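Local coordinates for uncharacterized protein (Alicyclobacillus acidocaldarius subsp. acidocaldarius, PDB 3RAG), which is of unknown function but carries a von Willebrand factor A-type fold that holds a sodium ion and may serve in metal-dependent binding of a partner, at residues D18-R32 with E54-G67. Sequence-based numbering, arbitrary orientation. Where two conformers were deposited one is given.
Sequences DGCSNIGPDPVEAAR and EQGYQEAHSIADAG. With NA (sodium ion), chain C.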
# COMPACT_ATOMS: atom_id res chain seq x y z
N ASP A 18 -12.86 6.96 -0.16
CA ASP A 18 -14.32 6.73 -0.14
C ASP A 18 -15.01 6.98 -1.48
O ASP A 18 -16.22 7.24 -1.53
CB ASP A 18 -15.02 7.48 1.02
CG ASP A 18 -15.09 8.97 0.80
OD1 ASP A 18 -14.36 9.47 -0.08
OD2 ASP A 18 -15.83 9.66 1.54
N GLY A 19 -14.26 6.87 -2.58
CA GLY A 19 -14.90 6.88 -3.88
C GLY A 19 -13.96 7.22 -5.02
O GLY A 19 -12.90 7.79 -4.79
N CYS A 20 -14.39 6.93 -6.25
CA CYS A 20 -13.55 7.11 -7.43
C CYS A 20 -13.05 8.54 -7.62
O CYS A 20 -13.71 9.51 -7.22
CB CYS A 20 -14.30 6.68 -8.67
SG CYS A 20 -15.90 7.51 -8.83
N SER A 21 -11.89 8.68 -8.26
CA SER A 21 -11.35 10.03 -8.54
C SER A 21 -12.34 10.87 -9.33
O SER A 21 -13.11 10.35 -10.14
CB SER A 21 -10.03 9.94 -9.31
OG SER A 21 -10.23 9.44 -10.64
N ASN A 22 -12.30 12.18 -9.12
CA ASN A 22 -13.20 13.05 -9.86
C ASN A 22 -12.50 14.30 -10.34
O ASN A 22 -13.15 15.21 -10.82
CB ASN A 22 -14.46 13.38 -9.04
CG ASN A 22 -14.13 14.09 -7.74
OD1 ASN A 22 -13.03 14.59 -7.57
ND2 ASN A 22 -15.08 14.10 -6.81
N ILE A 23 -11.18 14.35 -10.20
CA ILE A 23 -10.43 15.49 -10.73
C ILE A 23 -9.03 15.00 -11.08
O ILE A 23 -8.49 14.11 -10.41
CB ILE A 23 -10.40 16.69 -9.74
CG1 ILE A 23 -9.67 17.88 -10.37
CG2 ILE A 23 -9.75 16.28 -8.42
CD1 ILE A 23 -9.93 19.21 -9.65
N GLY A 24 -8.46 15.53 -12.16
CA GLY A 24 -7.10 15.14 -12.48
C GLY A 24 -7.00 13.86 -13.29
O GLY A 24 -8.01 13.28 -13.71
N PRO A 25 -5.77 13.41 -13.54
CA PRO A 25 -5.54 12.32 -14.49
C PRO A 25 -5.84 10.94 -13.91
O PRO A 25 -6.06 10.78 -12.70
CB PRO A 25 -4.06 12.49 -14.88
CG PRO A 25 -3.44 13.26 -13.74
CD PRO A 25 -4.52 14.07 -13.09
N ASP A 26 -5.88 9.95 -14.79
CA ASP A 26 -6.38 8.61 -14.45
C ASP A 26 -5.48 7.80 -13.52
O ASP A 26 -4.34 7.50 -13.84
CB ASP A 26 -6.61 7.86 -15.77
CG ASP A 26 -7.15 6.45 -15.59
OD1 ASP A 26 -7.53 6.05 -14.47
OD2 ASP A 26 -7.19 5.74 -16.61
N PRO A 27 -5.99 7.47 -12.32
CA PRO A 27 -5.16 6.73 -11.35
C PRO A 27 -4.89 5.29 -11.79
O PRO A 27 -3.97 4.65 -11.27
CB PRO A 27 -6.00 6.74 -10.06
CG PRO A 27 -7.44 6.91 -10.55
CD PRO A 27 -7.30 7.85 -11.76
N VAL A 28 -5.70 4.75 -12.71
CA VAL A 28 -5.42 3.41 -13.19
C VAL A 28 -4.06 3.39 -13.91
O VAL A 28 -3.24 2.49 -13.72
CB VAL A 28 -6.55 2.86 -14.06
CG1 VAL A 28 -6.20 1.44 -14.59
CG2 VAL A 28 -7.83 2.83 -13.23
N GLU A 29 -3.82 4.40 -14.73
CA GLU A 29 -2.54 4.53 -15.42
C GLU A 29 -1.39 4.79 -14.44
O GLU A 29 -0.28 4.28 -14.63
CB GLU A 29 -2.64 5.67 -16.43
CG GLU A 29 -2.07 5.35 -17.76
CD GLU A 29 -2.61 4.04 -18.29
OE1 GLU A 29 -1.78 3.18 -18.68
OE2 GLU A 29 -3.85 3.87 -18.29
N ALA A 30 -1.66 5.58 -13.40
CA ALA A 30 -0.65 5.84 -12.37
C ALA A 30 -0.23 4.54 -11.70
O ALA A 30 0.96 4.30 -11.45
CB ALA A 30 -1.18 6.84 -11.32
N ALA A 31 -1.21 3.68 -11.41
CA ALA A 31 -0.90 2.41 -10.76
C ALA A 31 -0.13 1.51 -11.71
O ALA A 31 0.78 0.78 -11.30
CB ALA A 31 -2.19 1.70 -10.32
N ARG A 32 -0.50 1.53 -12.99
CA ARG A 32 0.19 0.72 -13.99
C ARG A 32 1.67 1.16 -14.08
O ARG A 32 2.58 0.33 -14.11
CB ARG A 32 -0.51 0.84 -15.35
CG ARG A 32 -0.04 -0.16 -16.41
CD ARG A 32 -0.93 -0.05 -17.65
NE ARG A 32 -2.26 -0.61 -17.38
CZ ARG A 32 -3.40 0.03 -17.56
NH1 ARG A 32 -4.55 -0.58 -17.27
NH2 ARG A 32 -3.42 1.26 -18.05
N GLU A 54 -21.49 8.78 -4.05
CA GLU A 54 -20.11 9.10 -4.42
C GLU A 54 -19.18 7.90 -4.29
O GLU A 54 -18.03 7.93 -4.73
CB GLU A 54 -19.57 10.25 -3.55
CG GLU A 54 -20.38 11.54 -3.65
CD GLU A 54 -19.81 12.62 -2.73
OE1 GLU A 54 -18.59 12.88 -2.82
OE2 GLU A 54 -20.56 13.19 -1.90
N GLN A 55 -19.69 6.84 -3.67
CA GLN A 55 -18.86 5.69 -3.36
C GLN A 55 -18.83 4.67 -4.50
O GLN A 55 -19.31 3.55 -4.37
CB GLN A 55 -19.31 5.04 -2.04
CG GLN A 55 -18.67 5.71 -0.79
CD GLN A 55 -19.31 7.03 -0.40
OE1 GLN A 55 -18.64 8.07 -0.27
NE2 GLN A 55 -20.63 7.02 -0.22
N GLY A 56 -18.27 5.07 -5.64
CA GLY A 56 -18.11 4.12 -6.73
C GLY A 56 -16.74 3.49 -6.68
O GLY A 56 -15.72 4.21 -6.63
N TYR A 57 -16.69 2.17 -6.69
CA TYR A 57 -15.43 1.45 -6.56
C TYR A 57 -15.03 0.61 -7.78
O TYR A 57 -14.17 -0.24 -7.67
CB TYR A 57 -15.41 0.58 -5.28
CG TYR A 57 -15.50 1.46 -4.05
CD1 TYR A 57 -14.59 2.50 -3.88
CD2 TYR A 57 -16.50 1.28 -3.10
CE1 TYR A 57 -14.68 3.36 -2.77
CE2 TYR A 57 -16.59 2.13 -1.99
CZ TYR A 57 -15.67 3.16 -1.83
OH TYR A 57 -15.73 4.00 -0.73
N GLN A 58 -15.62 0.85 -8.95
CA GLN A 58 -15.09 0.21 -10.15
C GLN A 58 -13.63 0.64 -10.27
O GLN A 58 -12.74 -0.19 -10.43
CB GLN A 58 -15.84 0.64 -11.42
CG GLN A 58 -17.29 0.20 -11.53
CD GLN A 58 -17.45 -1.32 -11.73
OE1 GLN A 58 -16.47 -2.04 -11.92
NE2 GLN A 58 -18.68 -1.79 -11.68
N GLU A 59 -13.39 1.96 -10.20
CA GLU A 59 -12.03 2.46 -10.38
C GLU A 59 -11.07 1.83 -9.38
O GLU A 59 -9.96 1.43 -9.72
CB GLU A 59 -11.99 3.99 -10.21
CG GLU A 59 -10.61 4.58 -10.53
CD GLU A 59 -10.58 6.05 -10.25
OE1 GLU A 59 -10.65 6.86 -11.21
OE2 GLU A 59 -10.54 6.40 -9.05
N ALA A 60 -11.49 1.73 -8.12
CA ALA A 60 -10.64 1.08 -7.10
C ALA A 60 -10.21 -0.33 -7.54
O ALA A 60 -9.05 -0.70 -7.39
CB ALA A 60 -11.37 1.00 -5.75
N HIS A 61 -11.15 -1.09 -8.09
CA HIS A 61 -10.83 -2.43 -8.58
C HIS A 61 -9.83 -2.37 -9.74
O HIS A 61 -8.89 -3.18 -9.80
CB HIS A 61 -12.11 -3.21 -8.95
CG HIS A 61 -12.69 -3.97 -7.80
ND1 HIS A 61 -13.78 -3.54 -7.08
CD2 HIS A 61 -12.26 -5.10 -7.19
CE1 HIS A 61 -14.03 -4.39 -6.10
NE2 HIS A 61 -13.12 -5.35 -6.14
N SER A 62 -10.04 -1.42 -10.65
CA SER A 62 -9.14 -1.27 -11.79
C SER A 62 -7.74 -0.81 -11.36
O SER A 62 -6.74 -1.21 -11.95
CB SER A 62 -9.71 -0.29 -12.81
OG SER A 62 -10.92 -0.82 -13.30
N ILE A 63 -7.69 0.04 -10.33
CA ILE A 63 -6.40 0.49 -9.79
C ILE A 63 -5.64 -0.69 -9.21
O ILE A 63 -4.45 -0.89 -9.47
CB ILE A 63 -6.59 1.56 -8.67
CG1 ILE A 63 -7.07 2.88 -9.28
CG2 ILE A 63 -5.29 1.77 -7.86
CD1 ILE A 63 -7.53 3.90 -8.20
N ALA A 64 -6.32 -1.50 -8.39
CA ALA A 64 -5.64 -2.64 -7.79
C ALA A 64 -5.20 -3.65 -8.87
O ALA A 64 -4.09 -4.19 -8.82
CB ALA A 64 -6.52 -3.29 -6.74
N ASP A 65 -6.04 -3.86 -9.87
CA ASP A 65 -5.69 -4.77 -10.95
C ASP A 65 -4.42 -4.30 -11.65
O ASP A 65 -3.46 -5.05 -11.80
CB ASP A 65 -6.84 -4.87 -11.94
CG ASP A 65 -6.54 -5.83 -13.09
OD1 ASP A 65 -6.24 -7.00 -12.79
OD2 ASP A 65 -6.58 -5.41 -14.27
N ALA A 66 -4.41 -3.03 -12.05
CA ALA A 66 -3.26 -2.49 -12.78
C ALA A 66 -2.01 -2.37 -11.91
O ALA A 66 -0.88 -2.42 -12.42
CB ALA A 66 -3.60 -1.14 -13.36
N GLY A 67 -2.20 -2.17 -10.60
CA GLY A 67 -1.08 -2.06 -9.69
C GLY A 67 -0.63 -3.37 -9.08
O GLY A 67 0.20 -3.39 -8.17
NA NA C . -14.89 11.32 -1.56
O HOH W 1 -15.96 9.88 -5.61
O HOH W 2 -13.08 8.07 -11.78
O HOH W 3 -10.18 5.96 -13.73
O HOH W 4 -5.03 -3.24 -15.88
O HOH W 5 -16.35 11.41 -4.00
O HOH W 6 -13.03 10.28 -2.86
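Glu-59 reaches from the first turn of helix 58-66 into the loop of residues 18-26, joining two neighbouring beta-alpha units of the Rossmann-like von Willebrand factor A fold. Its chain is extended, with CG anti to the backbone N (chi1 -174°) and CD anti beyond it, which carries the carboxylate out to Ser-21. There OE2 accepts the Ser-21 amide in a nearly straight bond of 2.8 Å, while OE1 takes the Ser-21 hydroxyl through its syn lone pair. Two waters also donate to OE1, one shared with Ser-21 O and one with Asp-26 OD1; the latter water bridges two carboxylates, with Asp-26 OD1 and Glu-59 OE1 4.6 Å apart. Pro-27 crosses the glutamate at about a right angle, its CG 3.3 Å from Glu-59 CD. Cutting Glu-59 back to an alanine would probably leave the amide and hydroxyl of Ser-21 without their acceptor and open a gap beside the Pro-27 ring.

Farther along, helix segments 27-32 and 58-66 run nearly parallel, their axes 7.9 Å apart. Val-28 fits as a knob among Glu-59, Ser-62, Ile-63 and Ala-66: CG2, anti to its carbonyl carbon, meets Ser-62 CB, and CG1 turns to the Ala-66 methyl. Ile-63 lays CD1 against Pro-27 CB and CG2 against Ala-31 CB, while strand 40-46 is also touched by Ile-63 and Ala-31.

At the other end, the Tyr-57 ring lies beside the Asp-18 to Gly-19 peptide, and its hydroxyl is hydrogen-bonded to Ile-46 O. Asp-18 OD2 forms a salt bridge with Lys-150, whereas OD1 binds the sodium ion at 2.4 Å, joined there by Ser-144 OG, Ser-146 OG and two waters, one of which donates to Glu-54 OE1.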